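Local coordinates for putative branched-chain amino acid transport system substrate-binding protein (Rhodopseudomonas palustris, PDB 4FB4), which probably serves as the periplasmic substrate-binding component of an ABC transporter and binds caffeic acid in the cleft between its two lobes, at residues 247-252 and 278-283. Residues are numbered along the deposited sequence; the frame is centred on the assembly and turned at random.
Sequences PVMDPE and NSRSQF. With DHC (caffeic acid), chain B.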
# COMPACT_ATOMS: atom_id res chain seq x y z
N PRO A 247 -4.28 -9.76 -3.60
CA PRO A 247 -4.33 -11.23 -3.81
C PRO A 247 -3.05 -12.00 -3.45
O PRO A 247 -3.07 -13.23 -3.30
CB PRO A 247 -4.68 -11.34 -5.30
CG PRO A 247 -4.12 -10.10 -5.90
CD PRO A 247 -4.23 -9.03 -4.89
N VAL A 248 -1.95 -11.29 -3.20
CA VAL A 248 -0.73 -11.95 -2.72
C VAL A 248 -0.92 -12.64 -1.38
O VAL A 248 -0.14 -13.51 -0.98
CB VAL A 248 0.42 -10.93 -2.57
CG1 VAL A 248 0.18 -9.99 -1.36
CG2 VAL A 248 1.76 -11.66 -2.43
N MSE A 249 -1.97 -12.27 -0.66
CA MSE A 249 -2.25 -12.95 0.58
C MSE A 249 -2.72 -14.41 0.33
O MSE A 249 -2.65 -15.24 1.26
CB MSE A 249 -3.21 -12.15 1.47
CG MSE A 249 -2.62 -10.76 1.91
SE MSE A 249 -1.05 -11.08 3.07
CE MSE A 249 -1.98 -11.66 4.66
N ASP A 250 -3.16 -14.75 -0.88
CA ASP A 250 -3.59 -16.14 -1.18
C ASP A 250 -3.40 -16.61 -2.64
O ASP A 250 -4.35 -16.93 -3.33
CB ASP A 250 -5.04 -16.31 -0.72
CG ASP A 250 -5.55 -17.75 -0.88
OD1 ASP A 250 -4.75 -18.71 -0.91
OD2 ASP A 250 -6.78 -17.91 -0.97
N PRO A 251 -2.15 -16.68 -3.12
CA PRO A 251 -1.89 -17.16 -4.49
C PRO A 251 -2.37 -18.59 -4.71
O PRO A 251 -2.79 -18.97 -5.82
CB PRO A 251 -0.37 -17.06 -4.61
CG PRO A 251 0.00 -15.99 -3.64
CD PRO A 251 -0.92 -16.21 -2.48
N GLU A 252 -2.38 -19.37 -3.64
CA GLU A 252 -2.78 -20.77 -3.73
C GLU A 252 -4.25 -20.89 -4.10
O GLU A 252 -4.66 -21.84 -4.74
CB GLU A 252 -2.56 -21.46 -2.37
CG GLU A 252 -1.09 -21.65 -2.02
CD GLU A 252 -0.45 -20.43 -1.35
OE1 GLU A 252 -1.03 -19.32 -1.34
OE2 GLU A 252 0.65 -20.62 -0.81
N ASN A 278 3.50 -18.37 6.41
CA ASN A 278 2.56 -17.31 6.72
C ASN A 278 3.17 -16.02 7.18
O ASN A 278 2.52 -15.19 7.81
CB ASN A 278 1.44 -17.84 7.61
CG ASN A 278 0.70 -18.97 6.90
OD1 ASN A 278 0.20 -18.77 5.77
ND2 ASN A 278 0.67 -20.16 7.50
N SER A 279 4.41 -15.79 6.75
CA SER A 279 5.03 -14.50 6.95
C SER A 279 4.77 -13.57 5.76
O SER A 279 5.17 -12.38 5.80
CB SER A 279 6.53 -14.68 7.20
OG SER A 279 7.18 -15.43 6.18
N ARG A 280 4.03 -14.05 4.75
CA ARG A 280 3.69 -13.20 3.61
C ARG A 280 3.00 -11.92 4.08
O ARG A 280 2.35 -11.92 5.13
CB ARG A 280 2.74 -13.94 2.65
CG ARG A 280 1.39 -14.32 3.25
CD ARG A 280 0.62 -15.30 2.40
NE ARG A 280 1.35 -16.54 2.21
CZ ARG A 280 0.86 -17.57 1.52
NH1 ARG A 280 -0.36 -17.53 0.97
NH2 ARG A 280 1.58 -18.66 1.40
N SER A 281 3.12 -10.83 3.31
CA SER A 281 2.40 -9.60 3.62
C SER A 281 2.11 -8.78 2.40
O SER A 281 2.76 -8.92 1.39
CB SER A 281 3.18 -8.73 4.62
OG SER A 281 4.29 -8.09 4.00
N GLN A 282 1.13 -7.89 2.57
CA GLN A 282 0.67 -6.92 1.59
C GLN A 282 1.86 -6.06 1.23
O GLN A 282 2.02 -5.62 0.10
CB GLN A 282 -0.42 -6.09 2.30
CG GLN A 282 -0.87 -4.78 1.66
CD GLN A 282 -1.88 -4.97 0.53
OE1 GLN A 282 -2.30 -6.09 0.24
NE2 GLN A 282 -2.26 -3.88 -0.12
N PHE A 283 2.72 -5.83 2.22
CA PHE A 283 3.74 -4.74 2.12
C PHE A 283 4.99 -5.17 1.37
O PHE A 283 5.46 -4.43 0.46
CB PHE A 283 4.05 -4.22 3.53
CG PHE A 283 2.81 -3.95 4.34
CD1 PHE A 283 1.82 -3.12 3.84
CD2 PHE A 283 2.60 -4.59 5.54
CE1 PHE A 283 0.66 -2.92 4.57
CE2 PHE A 283 1.46 -4.37 6.27
CZ PHE A 283 0.47 -3.57 5.74
C1 DHC B . -0.72 4.91 5.78
O1 DHC B . -0.50 6.09 5.49
C2 DHC B . -1.19 3.90 4.80
C3 DHC B . -0.45 2.82 4.70
C1' DHC B . -0.70 1.74 3.65
C2' DHC B . 0.39 1.07 3.15
C3' DHC B . 0.25 0.10 2.18
C4' DHC B . -1.06 -0.25 1.64
C5' DHC B . -2.17 0.44 2.13
C6' DHC B . -1.95 1.44 3.12
O4' DHC B . -1.14 -1.23 0.69
O3' DHC B . 1.37 -0.54 1.75
O2 DHC B . -0.45 4.48 6.93
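Arg280 reaches across to 247-252 and lies over the Met249 carbonyl, its CD 3.5 Å from Met249 O, before its guanidinium meets Glu252. The contact lies in a two-lobed periplasmic binding protein, where the loop following strand 242-245 packs on the residues leading into helix 282-302. Glu252 comes from the opposite direction, and its carboxylate lies nearly coplanar with the guanidinium, the planes 8° apart. The salt bridge is end-on and two-pronged: NH1 of Arg280 donates to Glu252 OE1 at 3.0 Å and NH2 to OE2 at 3.1 Å, both oxygens being met on the syn side. NH1 is shared, since it also gives a nearly straight bond to Met249 O, which lies in the guanidinium plane although the nitrogen sits well above the carbonyl plane. The remaining nitrogen, NE, pairs with Glu272 of helix 261-275, so two carboxylates and a backbone carbonyl fix the rotation of the group and probably stabilise its positive charge.

Selenomethionine Met249 folds back through bends at chi2 and chi3, which bring SE to 3.8 Å from Ser281 CA and within 4.1 Å of Arg280 CG. Beside it, Val248 CG1 rests 3.9 Å from Ser281 O. Ser281 is the N-cap of helix 282-302; its OG accepts from Ala284 N and, weakly, from Phe283 N. Just beyond the cap the contact reaches the ligand cleft. Gln282 OE1 accepts from Gly246 N, directly before 247-252, while NE2 is bonded to Gln117 as well as to caffeic acid. Phe283 turns its ring edge to the catechol O3', and Gln282 NE2 donates to the neighbouring O4' at 3.0 Å along an almost perfectly straight line, 179° at the hydrogen.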